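Local coordinates for protein Rio2 kinase (Chaetomium thermophilum, PDB 4GYI) that acts in maturation of the pre-40S ribosomal subunit as an atypical RIO-type kinase with ATPase activity, binding ADP and magnesium and forming a phosphoaspartate, at residues R18-V23 and A61-R66; S209-L214 and F291-P296. One frame throughout, in Å; residues are numbered along the deposited sequence.

Contact 1 of 2, residues R18-V23 and A61-R66; sequences RVLTAV and AGLIAR
Leu20, on the helix 14-26, lays one of its two methyls against Leu63, just ahead of the strand 64-68, and Ile64, its first residue. The branch that touches is CD1: it lies 3.8 Å from Ile64 CG2 and 4.0 Å from Leu63 CB, and the same methyl rests 3.9 Å from the carbonyl oxygen Leu63 O, so it also touches the backbone between the two residues. The CB of Leu20 leaves the helix along its flank, but with CG anti to the backbone N (chi1 -169°) the chain swings round and its end reaches the strand. Leu20 and Ile64 then run antiparallel alongside one another. Val23, three residues on, has its CB directed toward the segment 61-66 and lies roughly perpendicular to the Ile64 side chain; both of its methyls reach Ile64 CG2, with Val23 CG2 at 4.1 Å. Ile64 CG2 is thus the methyl both helix residues touch. No hydrogen bond joins the segments, and the four touching residues are all buried; the contact rests on van der Waals packing, mostly between apolar side chains, with the Leu20 methyl also lying against the Leu63 carbonyl oxygen. Leu63 follows the Schellman motif that ends the helix 51-60, where Gly62 takes positive phi, and this turn delivers Leu63 and Ile64 to the helix. Such packing of a helix on a two-stranded wing fits the winged-helix type of helix-turn-helix domain expected for the Rio2 N-terminal region. Around it, Val19 packs on the helix 51-60, Val23 reaches Ile38 of the helix 35-42, and the helix 79-92 covers Leu20 through Leu85 and Leu63 through Tyr84, while the strand 64-68 pairs antiparallel with 75-77.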
ATOM      1  N   ARG A  18       5.160  25.129   3.702  1.00 40.03           N
ATOM      2  CA  ARG A  18       4.276  25.850   2.797  1.00 47.35           C
ATOM      3  C   ARG A  18       4.805  25.861   1.357  1.00 45.50           C
ATOM      4  O   ARG A  18       4.043  25.721   0.405  1.00 50.06           O
ATOM      5  CB  ARG A  18       4.085  27.277   3.313  1.00 48.10           C
ATOM      6  CG  ARG A  18       2.947  28.023   2.656  1.00 67.72           C
ATOM      7  CD  ARG A  18       2.749  29.418   3.268  1.00 80.63           C
ATOM      8  NE  ARG A  18       1.515  30.022   2.777  1.00 83.62           N
ATOM      9  CZ  ARG A  18       0.330  29.856   3.356  1.00 85.45           C
ATOM     10  NH1 ARG A  18       0.234  29.124   4.460  1.00 85.64           N
ATOM     11  NH2 ARG A  18      -0.754  30.429   2.843  1.00 87.00           N
ATOM     12  N   VAL A  19       6.115  26.031   1.211  1.00 43.67           N
ATOM     13  CA  VAL A  19       6.765  26.007  -0.096  1.00 40.51           C
ATOM     14  C   VAL A  19       6.796  24.584  -0.674  1.00 42.19           C
ATOM     15  O   VAL A  19       6.513  24.380  -1.860  1.00 38.70           O
ATOM     16  CB  VAL A  19       8.192  26.601  -0.012  1.00 44.88           C
ATOM     17  CG1 VAL A  19       8.935  26.432  -1.325  1.00 47.96           C
ATOM     18  CG2 VAL A  19       8.118  28.070   0.350  1.00 51.03           C
ATOM     19  N   LEU A  20       7.133  23.605   0.166  1.00 41.57           N
ATOM     20  CA  LEU A  20       7.062  22.212  -0.234  1.00 42.14           C
ATOM     21  C   LEU A  20       5.654  21.886  -0.730  1.00 40.59           C
ATOM     22  O   LEU A  20       5.483  21.304  -1.799  1.00 38.56           O
ATOM     23  CB  LEU A  20       7.463  21.281   0.921  1.00 36.55           C
ATOM     24  CG  LEU A  20       7.664  19.818   0.530  1.00 35.57           C
ATOM     25  CD1 LEU A  20       8.695  19.730  -0.595  1.00 31.99           C
ATOM     26  CD2 LEU A  20       8.083  18.925   1.747  1.00 33.53           C
ATOM     27  N   THR A  21       4.647  22.278   0.041  1.00 37.15           N
ATOM     28  CA  THR A  21       3.256  22.040  -0.337  1.00 41.18           C
ATOM     29  C   THR A  21       2.899  22.748  -1.645  1.00 40.37           C
ATOM     30  O   THR A  21       2.164  22.212  -2.478  1.00 38.94           O
ATOM     31  CB  THR A  21       2.303  22.529   0.767  1.00 46.48           C
ATOM     32  OG1 THR A  21       2.590  21.833   1.990  1.00 47.04           O
ATOM     33  CG2 THR A  21       0.846  22.294   0.372  1.00 42.53           C
ATOM     34  N   ALA A  22       3.439  23.950  -1.818  1.00 42.33           N
ATOM     35  CA  ALA A  22       3.228  24.732  -3.032  1.00 49.79           C
ATOM     36  C   ALA A  22       3.808  24.055  -4.267  1.00 47.03           C
ATOM     37  O   ALA A  22       3.242  24.149  -5.357  1.00 46.55           O
ATOM     38  CB  ALA A  22       3.820  26.146  -2.874  1.00 50.08           C
ATOM     39  N   VAL A  23       4.950  23.398  -4.111  1.00 40.89           N
ATOM     40  CA  VAL A  23       5.532  22.665  -5.234  1.00 45.97           C
ATOM     41  C   VAL A  23       4.630  21.480  -5.579  1.00 47.47           C
ATOM     42  O   VAL A  23       4.374  21.185  -6.751  1.00 42.40           O
ATOM     43  CB  VAL A  23       6.948  22.171  -4.919  1.00 41.23           C
ATOM     44  CG1 VAL A  23       7.447  21.265  -6.033  1.00 43.40           C
ATOM     45  CG2 VAL A  23       7.881  23.357  -4.714  1.00 45.60           C
ATOM     46  N   ALA A  61      18.035  19.601   1.175  1.00 67.33           N
ATOM     47  CA  ALA A  61      17.528  18.398   1.837  1.00 54.86           C
ATOM     48  C   ALA A  61      16.947  17.361   0.867  1.00 49.76           C
ATOM     49  O   ALA A  61      16.530  16.286   1.285  1.00 49.89           O
ATOM     50  CB  ALA A  61      16.491  18.773   2.883  1.00 58.16           C
ATOM     51  N   GLY A  62      16.907  17.678  -0.419  1.00 50.28           N
ATOM     52  CA  GLY A  62      16.493  16.696  -1.408  1.00 55.52           C
ATOM     53  C   GLY A  62      15.003  16.414  -1.416  1.00 46.73           C
ATOM     54  O   GLY A  62      14.577  15.317  -1.745  1.00 45.25           O
ATOM     55  N   LEU A  63      14.212  17.413  -1.048  1.00 47.77           N
ATOM     56  CA  LEU A  63      12.762  17.284  -1.021  1.00 48.48           C
ATOM     57  C   LEU A  63      12.171  17.800  -2.332  1.00 45.86           C
ATOM     58  O   LEU A  63      11.057  17.437  -2.715  1.00 42.43           O
ATOM     59  CB  LEU A  63      12.193  18.042   0.184  1.00 39.76           C
ATOM     60  CG  LEU A  63      12.782  17.501   1.487  1.00 43.82           C
ATOM     61  CD1 LEU A  63      12.282  18.253   2.720  1.00 43.42           C
ATOM     62  CD2 LEU A  63      12.483  16.009   1.612  1.00 43.01           C
ATOM     63  N   ILE A  64      12.931  18.669  -2.992  1.00 46.69           N
ATOM     64  CA  ILE A  64      12.654  19.119  -4.347  1.00 43.32           C
ATOM     65  C   ILE A  64      13.961  19.114  -5.123  1.00 51.20           C
ATOM     66  O   ILE A  64      15.036  19.043  -4.533  1.00 57.67           O
ATOM     67  CB  ILE A  64      12.094  20.545  -4.387  1.00 33.91           C
ATOM     68  CG1 ILE A  64      13.116  21.519  -3.790  1.00 47.27           C
ATOM     69  CG2 ILE A  64      10.773  20.620  -3.657  1.00 44.50           C
ATOM     70  CD1 ILE A  64      12.685  22.968  -3.790  1.00 44.08           C
ATOM     71  N   ALA A  65      13.872  19.202  -6.445  1.00 43.84           N
ATOM     72  CA  ALA A  65      15.065  19.152  -7.274  1.00 53.06           C
ATOM     73  C   ALA A  65      14.971  20.118  -8.458  1.00 58.31           C
ATOM     74  O   ALA A  65      13.962  20.154  -9.158  1.00 55.92           O
ATOM     75  CB  ALA A  65      15.304  17.741  -7.752  1.00 46.13           C
ATOM     76  N   ARG A  66      16.024  20.904  -8.665  1.00 63.50           N
ATOM     77  CA  ARG A  66      16.055  21.879  -9.753  1.00 67.75           C
ATOM     78  C   ARG A  66      16.031  21.216 -11.119  1.00 61.39           C
ATOM     79  O   ARG A  66      16.741  20.243 -11.360  1.00 60.89           O
ATOM     80  CB  ARG A  66      17.284  22.789  -9.636  1.00 81.87           C
ATOM     81  CG  ARG A  66      17.762  23.365 -10.967  1.00 94.39           C
ATOM     82  CD  ARG A  66      18.680  24.572 -10.788  1.00100.95           C
ATOM     83  NE  ARG A  66      17.937  25.803 -10.521  1.00 97.41           N
ATOM     84  CZ  ARG A  66      17.370  26.549 -11.464  1.00 95.59           C
ATOM     85  NH1 ARG A  66      17.456  26.185 -12.736  1.00 98.57           N
ATOM     86  NH2 ARG A  66      16.713  27.657 -11.136  1.00 95.21           N
TER

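Contact 2 of 2, residues S209-L214 and F291-P296; sequences SLYADL and FVSTTP
A helix of the RIO kinase domain, 207-223, meets the loop that follows the helix 270-289 here, and Tyr211 makes the join with Phe291 and Ser293. With CG anti to the backbone N (chi1 176°), the tyrosine ring extends from the helix toward the loop. Phe291 CE2 lies over one face of that ring, 3.6 Å from Tyr211 CG and displaced toward the rim at the CB end. The two ring planes are inclined by 58° with centroids 5.3 Å apart, an oblique pair that is neither stacked nor T-shaped. Further out along the tyrosine, Ser293 CB approaches obliquely and packs 3.4 Å from Tyr211 CE2, so the loop follows the ring from its root to its hydroxyl. Ser293 uses its own hydroxyl to shape the loop: in an ST turn, OG accepts from the backbone N of Thr295 at 2.9 Å, with an N-H...O angle of 153°. The carbonyl of Thr295, the residue whose N-H closes that turn, accepts from a water lying in the plane of the tyrosine ring at its edge. The water accepts a short bond from Tyr211 OH (2.5 Å), donates to Thr295 O (2.7 Å) and takes a weak one from Ser293 OG, bridging helix and loop where no direct hydrogen bond exists. An alanine in place of Tyr211 is likely to leave Phe291 CE2 without the ring face it rests on and the water without its donor from the helix. Tyr211 also meets Phe285 edge-to-face and touches Lys282, both on the helix 270-289, while Phe291 packs on Pro207 and Ala208 at the beginning of the helix 207-223.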
ATOM      1  N   SER A 209      -6.597 -28.029   8.826  1.00 51.59           N
ATOM      2  CA  SER A 209      -7.463 -27.002   9.395  1.00 46.52           C
ATOM      3  C   SER A 209      -7.104 -25.635   8.859  1.00 44.07           C
ATOM      4  O   SER A 209      -7.977 -24.858   8.493  1.00 44.45           O
ATOM      5  CB  SER A 209      -7.336 -26.971  10.917  1.00 59.16           C
ATOM      6  OG  SER A 209      -7.997 -28.078  11.499  1.00 82.12           O
ATOM      7  N   LEU A 210      -5.813 -25.330   8.849  1.00 44.64           N
ATOM      8  CA  LEU A 210      -5.365 -24.032   8.370  1.00 39.70           C
ATOM      9  C   LEU A 210      -5.698 -23.888   6.879  1.00 37.17           C
ATOM     10  O   LEU A 210      -6.204 -22.853   6.453  1.00 36.38           O
ATOM     11  CB  LEU A 210      -3.871 -23.828   8.646  1.00 31.33           C
ATOM     12  CG  LEU A 210      -3.248 -22.531   8.112  1.00 41.14           C
ATOM     13  CD1 LEU A 210      -3.955 -21.298   8.683  1.00 42.86           C
ATOM     14  CD2 LEU A 210      -1.740 -22.477   8.378  1.00 38.14           C
ATOM     15  N   TYR A 211      -5.426 -24.942   6.106  1.00 34.79           N
ATOM     16  CA  TYR A 211      -5.764 -24.973   4.692  1.00 34.58           C
ATOM     17  C   TYR A 211      -7.244 -24.699   4.480  1.00 36.71           C
ATOM     18  O   TYR A 211      -7.610 -23.859   3.659  1.00 41.08           O
ATOM     19  CB  TYR A 211      -5.394 -26.317   4.085  1.00 45.17           C
ATOM     20  CG  TYR A 211      -5.804 -26.493   2.634  1.00 45.91           C
ATOM     21  CD1 TYR A 211      -4.981 -26.064   1.604  1.00 44.16           C
ATOM     22  CD2 TYR A 211      -7.006 -27.107   2.298  1.00 44.88           C
ATOM     23  CE1 TYR A 211      -5.340 -26.244   0.279  1.00 44.36           C
ATOM     24  CE2 TYR A 211      -7.372 -27.291   0.973  1.00 44.83           C
ATOM     25  CZ  TYR A 211      -6.534 -26.860  -0.024  1.00 44.39           C
ATOM     26  OH  TYR A 211      -6.887 -27.034  -1.331  1.00 56.37           O
ATOM     27  N   ALA A 212      -8.090 -25.382   5.244  1.00 33.12           N
ATOM     28  CA  ALA A 212      -9.535 -25.168   5.151  1.00 42.38           C
ATOM     29  C   ALA A 212      -9.916 -23.740   5.498  1.00 44.46           C
ATOM     30  O   ALA A 212     -10.802 -23.160   4.874  1.00 47.09           O
ATOM     31  CB  ALA A 212     -10.263 -26.125   6.049  1.00 45.88           C
ATOM     32  N   ASP A 213      -9.252 -23.166   6.497  1.00 36.22           N
ATOM     33  CA  ASP A 213      -9.495 -21.765   6.826  1.00 38.86           C
ATOM     34  C   ASP A 213      -9.110 -20.800   5.664  1.00 32.66           C
ATOM     35  O   ASP A 213      -9.866 -19.892   5.318  1.00 37.31           O
ATOM     36  CB  ASP A 213      -8.818 -21.390   8.156  1.00 38.62           C
ATOM     37  CG  ASP A 213      -9.580 -21.924   9.382  1.00 53.51           C
ATOM     38  OD1 ASP A 213     -10.516 -22.747   9.218  1.00 61.06           O
ATOM     39  OD2 ASP A 213      -9.240 -21.524  10.518  1.00 61.88           O
ATOM     40  N   LEU A 214      -7.958 -21.019   5.048  1.00 35.54           N
ATOM     41  CA  LEU A 214      -7.527 -20.162   3.936  1.00 27.53           C
ATOM     42  C   LEU A 214      -8.460 -20.275   2.734  1.00 32.97           C
ATOM     43  O   LEU A 214      -8.794 -19.271   2.095  1.00 34.03           O
ATOM     44  CB  LEU A 214      -6.091 -20.491   3.542  1.00 29.24           C
ATOM     45  CG  LEU A 214      -5.105 -20.234   4.689  1.00 38.00           C
ATOM     46  CD1 LEU A 214      -3.723 -20.713   4.336  1.00 31.94           C
ATOM     47  CD2 LEU A 214      -5.086 -18.746   5.072  1.00 31.16           C
ATOM     48  N   PHE A 291       1.270 -31.393   2.490  1.00 51.27           N
ATOM     49  CA  PHE A 291      -0.165 -31.594   2.585  1.00 52.76           C
ATOM     50  C   PHE A 291      -0.824 -31.328   1.246  1.00 52.11           C
ATOM     51  O   PHE A 291      -0.493 -30.368   0.546  1.00 49.11           O
ATOM     52  CB  PHE A 291      -0.776 -30.661   3.624  1.00 49.42           C
ATOM     53  CG  PHE A 291      -2.268 -30.696   3.653  1.00 50.12           C
ATOM     54  CD1 PHE A 291      -2.932 -31.672   4.371  1.00 49.03           C
ATOM     55  CD2 PHE A 291      -3.014 -29.756   2.955  1.00 48.86           C
ATOM     56  CE1 PHE A 291      -4.320 -31.715   4.392  1.00 56.36           C
ATOM     57  CE2 PHE A 291      -4.403 -29.791   2.973  1.00 50.07           C
ATOM     58  CZ  PHE A 291      -5.055 -30.768   3.689  1.00 56.47           C
ATOM     59  N   VAL A 292      -1.778 -32.180   0.911  1.00 47.77           N
ATOM     60  CA  VAL A 292      -2.488 -32.096  -0.347  1.00 50.19           C
ATOM     61  C   VAL A 292      -3.945 -32.406  -0.078  1.00 54.71           C
ATOM     62  O   VAL A 292      -4.274 -33.496   0.401  1.00 47.79           O
ATOM     63  CB  VAL A 292      -1.937 -33.132  -1.332  1.00 60.11           C
ATOM     64  CG1 VAL A 292      -2.870 -33.287  -2.542  1.00 62.14           C
ATOM     65  CG2 VAL A 292      -0.516 -32.759  -1.746  1.00 52.84           C
ATOM     66  N   SER A 293      -4.828 -31.460  -0.370  1.00 47.23           N
ATOM     67  CA  SER A 293      -6.244 -31.705  -0.114  1.00 51.13           C
ATOM     68  C   SER A 293      -6.802 -32.804  -1.013  1.00 61.76           C
ATOM     69  O   SER A 293      -6.449 -32.903  -2.190  1.00 56.29           O
ATOM     70  CB  SER A 293      -7.077 -30.444  -0.309  1.00 51.23           C
ATOM     71  OG  SER A 293      -8.428 -30.695   0.053  1.00 58.55           O
ATOM     72  N   THR A 294      -7.681 -33.617  -0.439  1.00 55.28           N
ATOM     73  CA  THR A 294      -8.410 -34.620  -1.187  1.00 68.79           C
ATOM     74  C   THR A 294      -9.608 -33.952  -1.846  1.00 65.36           C
ATOM     75  O   THR A 294     -10.266 -34.542  -2.696  1.00 64.17           O
ATOM     76  CB  THR A 294      -8.915 -35.741  -0.264  1.00 77.81           C
ATOM     77  OG1 THR A 294     -10.057 -35.276   0.466  1.00 81.31           O
ATOM     78  CG2 THR A 294      -7.826 -36.154   0.720  1.00 78.08           C
ATOM     79  N   THR A 295      -9.884 -32.713  -1.451  1.00 59.36           N
ATOM     80  CA  THR A 295     -11.032 -31.983  -1.978  1.00 59.58           C
ATOM     81  C   THR A 295     -10.677 -31.233  -3.251  1.00 54.03           C
ATOM     82  O   THR A 295      -9.855 -30.325  -3.217  1.00 55.29           O
ATOM     83  CB  THR A 295     -11.545 -30.951  -0.975  1.00 62.99           C
ATOM     84  OG1 THR A 295     -11.944 -31.611   0.235  1.00 67.45           O
ATOM     85  CG2 THR A 295     -12.721 -30.191  -1.573  1.00 59.70           C
ATOM     86  N   PRO A 296     -11.304 -31.607  -4.382  1.00 56.32           N
ATOM     87  CA  PRO A 296     -11.025 -30.954  -5.669  1.00 47.70           C
ATOM     88  C   PRO A 296     -11.443 -29.479  -5.675  1.00 53.12           C
ATOM     89  O   PRO A 296     -12.407 -29.102  -5.002  1.00 57.93           O
ATOM     90  CB  PRO A 296     -11.880 -31.753  -6.660  1.00 49.85           C
ATOM     91  CG  PRO A 296     -12.122 -33.068  -5.981  1.00 64.28           C
ATOM     92  CD  PRO A 296     -12.237 -32.736  -4.529  1.00 60.26           C
TER
HETATM   93  O   HOH W   1      -9.055 -28.008  -2.034  1.00 47.38           O

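How the contacts relate
From the N terminus, contact 1 comes first, closing a loop of 37 residues that is mostly helical and contains the helices 35-42 and 51-60; it ties the helix 14-26 to the strand 64-68. The chain then runs through the helix 79-92 and the five-stranded antiparallel sheet before reaching 209-214. Contact 2 closes a longer loop of 76 residues, bringing the helix 207-223 to the segment between the helices 270-289 and 300-304. The two loops follow in series, neither nesting nor crossing. Their centres are about 52 Å apart on opposite sides of the chain's centre, one in the N-terminal Rio2 region, the other in the RIO domain.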